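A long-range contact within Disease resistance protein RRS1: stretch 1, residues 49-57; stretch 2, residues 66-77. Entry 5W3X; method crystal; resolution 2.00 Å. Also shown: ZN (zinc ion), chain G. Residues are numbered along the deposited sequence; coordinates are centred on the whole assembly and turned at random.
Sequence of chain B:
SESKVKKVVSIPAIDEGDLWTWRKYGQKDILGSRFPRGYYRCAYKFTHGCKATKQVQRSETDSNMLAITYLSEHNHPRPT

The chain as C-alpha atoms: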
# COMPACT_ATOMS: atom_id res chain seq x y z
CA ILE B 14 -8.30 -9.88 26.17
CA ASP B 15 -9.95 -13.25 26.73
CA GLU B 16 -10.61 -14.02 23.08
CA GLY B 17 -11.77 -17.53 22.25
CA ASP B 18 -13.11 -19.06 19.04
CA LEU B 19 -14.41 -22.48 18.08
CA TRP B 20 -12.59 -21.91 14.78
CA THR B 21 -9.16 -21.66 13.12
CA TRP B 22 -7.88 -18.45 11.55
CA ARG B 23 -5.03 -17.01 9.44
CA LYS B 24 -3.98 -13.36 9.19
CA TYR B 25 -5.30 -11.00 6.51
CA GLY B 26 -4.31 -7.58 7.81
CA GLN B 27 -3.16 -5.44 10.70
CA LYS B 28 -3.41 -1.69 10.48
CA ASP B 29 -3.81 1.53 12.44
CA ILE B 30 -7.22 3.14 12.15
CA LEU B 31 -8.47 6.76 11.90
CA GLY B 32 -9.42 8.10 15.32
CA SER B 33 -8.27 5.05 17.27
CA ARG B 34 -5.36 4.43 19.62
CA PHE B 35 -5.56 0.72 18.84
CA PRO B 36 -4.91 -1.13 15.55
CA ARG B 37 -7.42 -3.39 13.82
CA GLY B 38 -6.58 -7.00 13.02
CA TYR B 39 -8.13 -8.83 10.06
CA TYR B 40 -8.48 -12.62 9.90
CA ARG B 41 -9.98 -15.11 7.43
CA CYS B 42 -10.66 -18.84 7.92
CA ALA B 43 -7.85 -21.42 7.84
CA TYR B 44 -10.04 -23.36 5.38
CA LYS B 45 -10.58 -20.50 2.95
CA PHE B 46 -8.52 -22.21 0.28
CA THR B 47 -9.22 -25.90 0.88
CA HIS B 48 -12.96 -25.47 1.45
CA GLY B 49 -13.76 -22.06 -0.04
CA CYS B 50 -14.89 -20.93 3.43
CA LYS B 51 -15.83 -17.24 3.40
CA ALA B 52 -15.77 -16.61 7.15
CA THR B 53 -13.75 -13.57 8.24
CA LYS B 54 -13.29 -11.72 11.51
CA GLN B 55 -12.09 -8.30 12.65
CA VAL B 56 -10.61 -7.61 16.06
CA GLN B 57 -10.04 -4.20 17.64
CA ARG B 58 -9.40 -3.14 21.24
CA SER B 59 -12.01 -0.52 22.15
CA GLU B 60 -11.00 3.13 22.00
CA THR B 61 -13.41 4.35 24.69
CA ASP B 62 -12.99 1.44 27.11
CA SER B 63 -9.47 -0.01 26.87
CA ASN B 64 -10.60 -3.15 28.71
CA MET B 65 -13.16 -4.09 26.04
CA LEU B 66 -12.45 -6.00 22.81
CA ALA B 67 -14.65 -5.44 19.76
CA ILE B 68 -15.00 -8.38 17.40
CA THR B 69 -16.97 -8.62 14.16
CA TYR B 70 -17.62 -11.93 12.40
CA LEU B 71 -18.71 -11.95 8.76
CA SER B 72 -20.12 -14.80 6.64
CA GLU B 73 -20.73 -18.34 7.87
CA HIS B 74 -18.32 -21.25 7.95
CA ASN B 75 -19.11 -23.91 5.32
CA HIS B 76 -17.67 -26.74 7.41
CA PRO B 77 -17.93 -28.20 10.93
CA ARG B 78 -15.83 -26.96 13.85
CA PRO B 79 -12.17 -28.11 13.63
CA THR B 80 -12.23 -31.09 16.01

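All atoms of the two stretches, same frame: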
# COMPACT_ATOMS: atom_id res chain seq x y z
N GLY B 49 -13.07 -23.25 0.45
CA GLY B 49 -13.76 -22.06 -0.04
C GLY B 49 -14.49 -21.29 1.04
O GLY B 49 -15.31 -20.43 0.73
N CYS B 50 -14.19 -21.57 2.31
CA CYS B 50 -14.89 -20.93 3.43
C CYS B 50 -14.72 -19.41 3.39
O CYS B 50 -13.61 -18.91 3.18
CB CYS B 50 -14.40 -21.49 4.77
SG CYS B 50 -15.24 -20.81 6.26
N LYS B 51 -15.82 -18.69 3.57
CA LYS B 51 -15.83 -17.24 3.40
C LYS B 51 -15.78 -16.47 4.73
O LYS B 51 -15.79 -15.23 4.75
CB LYS B 51 -17.06 -16.81 2.61
CG LYS B 51 -17.04 -17.25 1.15
CD LYS B 51 -18.26 -16.73 0.41
CE LYS B 51 -18.16 -17.04 -1.08
NZ LYS B 51 -19.33 -16.49 -1.84
N ALA B 52 -15.72 -17.21 5.83
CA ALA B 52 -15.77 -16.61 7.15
C ALA B 52 -14.55 -15.74 7.44
O ALA B 52 -13.41 -16.17 7.28
CB ALA B 52 -15.90 -17.70 8.21
N THR B 53 -14.81 -14.49 7.83
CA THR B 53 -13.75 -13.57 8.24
C THR B 53 -14.05 -12.99 9.62
O THR B 53 -15.19 -13.03 10.09
CB THR B 53 -13.60 -12.41 7.25
OG1 THR B 53 -14.81 -11.65 7.25
CG2 THR B 53 -13.36 -12.94 5.85
N LYS B 54 -13.04 -12.46 10.28
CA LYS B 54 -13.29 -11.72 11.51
C LYS B 54 -12.33 -10.55 11.69
O LYS B 54 -11.20 -10.58 11.21
CB LYS B 54 -13.26 -12.65 12.73
CG LYS B 54 -11.90 -13.10 13.21
CD LYS B 54 -12.05 -13.80 14.57
CE LYS B 54 -10.73 -14.37 15.08
NZ LYS B 54 -10.91 -15.01 16.41
N GLN B 55 -12.83 -9.52 12.36
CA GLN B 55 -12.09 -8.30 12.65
C GLN B 55 -12.03 -8.09 14.14
O GLN B 55 -13.04 -8.24 14.84
CB GLN B 55 -12.76 -7.10 12.00
CG GLN B 55 -13.88 -7.47 11.06
CD GLN B 55 -13.35 -7.84 9.71
OE1 GLN B 55 -12.43 -7.20 9.22
NE2 GLN B 55 -13.89 -8.90 9.13
N VAL B 56 -10.86 -7.73 14.63
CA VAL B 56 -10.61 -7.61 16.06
C VAL B 56 -9.98 -6.26 16.37
O VAL B 56 -8.96 -5.91 15.78
CB VAL B 56 -9.69 -8.72 16.57
CG1 VAL B 56 -9.40 -8.50 18.05
CG2 VAL B 56 -10.30 -10.10 16.32
N GLN B 57 -10.59 -5.50 17.27
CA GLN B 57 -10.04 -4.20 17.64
C GLN B 57 -10.34 -3.85 19.08
O GLN B 57 -11.50 -3.80 19.49
CB GLN B 57 -10.58 -3.11 16.71
CG GLN B 57 -10.00 -1.74 17.00
CD GLN B 57 -10.31 -0.74 15.91
OE1 GLN B 57 -11.11 -1.00 15.01
NE2 GLN B 57 -9.67 0.43 15.97
N LEU B 66 -12.83 -5.61 24.16
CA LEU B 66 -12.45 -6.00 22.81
C LEU B 66 -13.67 -6.01 21.91
O LEU B 66 -14.70 -6.58 22.27
CB LEU B 66 -11.80 -7.39 22.79
CG LEU B 66 -10.32 -7.53 22.45
CD1 LEU B 66 -9.98 -8.99 22.17
CD2 LEU B 66 -9.93 -6.66 21.28
N ALA B 67 -13.56 -5.39 20.74
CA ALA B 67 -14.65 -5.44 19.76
C ALA B 67 -14.31 -6.45 18.67
O ALA B 67 -13.22 -6.42 18.09
CB ALA B 67 -14.90 -4.07 19.16
N ILE B 68 -15.24 -7.35 18.40
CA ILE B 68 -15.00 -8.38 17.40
C ILE B 68 -16.19 -8.49 16.47
O ILE B 68 -17.33 -8.62 16.91
CB ILE B 68 -14.72 -9.75 18.04
CG1 ILE B 68 -13.59 -9.63 19.07
CG2 ILE B 68 -14.38 -10.77 16.97
CD1 ILE B 68 -13.18 -10.95 19.69
N THR B 69 -15.92 -8.45 15.17
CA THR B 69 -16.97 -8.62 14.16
C THR B 69 -16.72 -9.87 13.33
O THR B 69 -15.64 -10.05 12.78
CB THR B 69 -17.06 -7.41 13.23
OG1 THR B 69 -17.34 -6.24 14.00
CG2 THR B 69 -18.16 -7.62 12.19
N TYR B 70 -17.71 -10.75 13.25
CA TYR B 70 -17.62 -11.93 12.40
C TYR B 70 -18.48 -11.75 11.16
O TYR B 70 -19.64 -11.36 11.26
CB TYR B 70 -18.08 -13.17 13.16
CG TYR B 70 -17.19 -13.57 14.31
CD1 TYR B 70 -17.39 -13.05 15.58
CD2 TYR B 70 -16.18 -14.50 14.13
CE1 TYR B 70 -16.59 -13.43 16.63
CE2 TYR B 70 -15.37 -14.88 15.18
CZ TYR B 70 -15.58 -14.34 16.42
OH TYR B 70 -14.78 -14.72 17.46
N LEU B 71 -17.92 -12.04 9.99
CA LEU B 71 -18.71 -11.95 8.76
C LEU B 71 -18.69 -13.24 7.94
O LEU B 71 -17.66 -13.91 7.84
CB LEU B 71 -18.23 -10.77 7.92
CG LEU B 71 -18.70 -9.43 8.50
CD1 LEU B 71 -18.30 -8.29 7.61
CD2 LEU B 71 -20.21 -9.42 8.71
N SER B 72 -19.86 -13.57 7.38
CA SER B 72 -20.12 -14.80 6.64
C SER B 72 -20.00 -16.05 7.51
O SER B 72 -19.35 -16.05 8.56
CB SER B 72 -19.20 -14.92 5.42
N GLU B 73 -20.63 -17.12 7.07
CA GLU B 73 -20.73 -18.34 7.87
C GLU B 73 -19.71 -19.35 7.39
O GLU B 73 -19.37 -19.40 6.21
CB GLU B 73 -22.15 -18.92 7.79
CG GLU B 73 -23.27 -17.92 8.09
CD GLU B 73 -23.54 -16.93 6.96
OE1 GLU B 73 -22.90 -17.05 5.90
OE2 GLU B 73 -24.37 -16.02 7.15
N HIS B 74 -19.21 -20.16 8.32
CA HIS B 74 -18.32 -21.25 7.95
C HIS B 74 -19.09 -22.31 7.16
O HIS B 74 -20.24 -22.61 7.49
CB HIS B 74 -17.68 -21.87 9.19
CG HIS B 74 -16.75 -20.95 9.91
ND1 HIS B 74 -15.38 -20.97 9.71
CD2 HIS B 74 -16.98 -20.00 10.84
CE1 HIS B 74 -14.81 -20.06 10.48
NE2 HIS B 74 -15.76 -19.46 11.18
N ASN B 75 -18.48 -22.85 6.11
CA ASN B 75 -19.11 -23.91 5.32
C ASN B 75 -18.54 -25.28 5.66
O ASN B 75 -18.35 -26.12 4.79
CB ASN B 75 -18.96 -23.63 3.82
CG ASN B 75 -17.50 -23.68 3.34
OD1 ASN B 75 -16.57 -23.80 4.14
ND2 ASN B 75 -17.31 -23.56 2.03
N HIS B 76 -18.27 -25.50 6.94
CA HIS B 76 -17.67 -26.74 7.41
C HIS B 76 -17.83 -26.84 8.92
O HIS B 76 -18.01 -25.82 9.59
CB HIS B 76 -16.20 -26.81 7.01
CG HIS B 76 -15.39 -25.67 7.55
ND1 HIS B 76 -14.76 -25.72 8.77
CD2 HIS B 76 -15.14 -24.44 7.05
CE1 HIS B 76 -14.14 -24.57 8.99
NE2 HIS B 76 -14.36 -23.78 7.96
N PRO B 77 -17.79 -28.07 9.47
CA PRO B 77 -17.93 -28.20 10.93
C PRO B 77 -16.75 -27.61 11.68
O PRO B 77 -15.72 -27.31 11.08
CB PRO B 77 -18.00 -29.72 11.14
CG PRO B 77 -17.35 -30.31 9.92
CD PRO B 77 -17.71 -29.38 8.80
ZN ZN G . -14.21 -21.65 7.94
O HOH W 1 -17.30 -15.00 10.30

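An antiparallel backbone ladder can run on into a metal site whose ligands come from both stretches. The pairing of residues 49-57 with residues 66-77 in RRS1 illustrates the principle. The strands 53-57 and 66-71 run antiparallel, their N-to-C directions 169° apart and their axes approaching to 4.7 Å, and the two stretches together bury 804 Å².

Stretch 2 begins at Leu66, whose side chain leaves the backbone sideways but ends close to its partner strand. There its CD2 lies 3.8 Å from Val56 CG1, an apolar contact near the end of the ladder. Ala67 forms the first hydrogen-bonded pair: Ala67 N donates to Gln57 O and Gln57 N donates to Ala67 O, both at 2.9 Å. The small methyl of Ala67 shares a sheet face with Gln57, whose side chain leads away to partners elsewhere in the structure.

Ile68 turns to the other face and sits across from Val56 in a non-hydrogen-bonded pair. Ile68 CG2 and Val56 CG2 are 4.2 Å apart, while the backbones are linked by a shorter CA-H...O contact, Ile68 CA to Gln55 O at 3.2 Å. Such contacts are characteristic of antiparallel sheets, where a CA hydrogen can point at a carbonyl across the gap. At Thr69 the direct bonding resumes, Thr69 N to Gln55 O and Gln55 N to Thr69 O at 2.9 Å each, and the aliphatic part of Gln55 lies beside the threonine, Gln55 CG to Thr69 CB 3.9 Å.

Tyr70 is the next non-hydrogen-bonded partner, with its CA only 4.4 Å from Lys54 CA. The end of its side chain comes nearer to the neighbouring strand, so that Tyr70 CE2 meets Lys54 CD at 3.5 Å, the closest approach of the two residues. Lys54 NZ is hydrogen-bonded elsewhere in the structure. Leu71 completes the ladder through two nearly linear bonds of 2.9 Å, Leu71 N to Thr53 O and Thr53 N to Leu71 O.

Beyond Leu71 the regular pairing stops. Ser72 adopts a positive phi, and a water lies 2.9 Å from both Ser72 O and Thr53 O, linking the two carbonyls. Glu73 points away and is poorly ordered, but the chain then returns to a shared metal site. His74 ND1 binds zinc at 2.2 Å, and Cys50 SG binds it at 2.1 Å. Ala52 packs its methyl over one face of the His74 ring, Ala52 CB 3.4 Å from the centroid, in a CH-pi contact.

Asn75 lies between the two histidine ligands in sequence and brings OD1 to 3.2 Å from Cys50 CB, yet this buried oxygen has no polar partner in the model. His76 supplies NE2 to the zinc at 2.1 Å, and its ND1 donates to Pro77 O at 3.0 Å. One further ligand comes from elsewhere in the structure. Pro77 itself makes no contact with stretch 1.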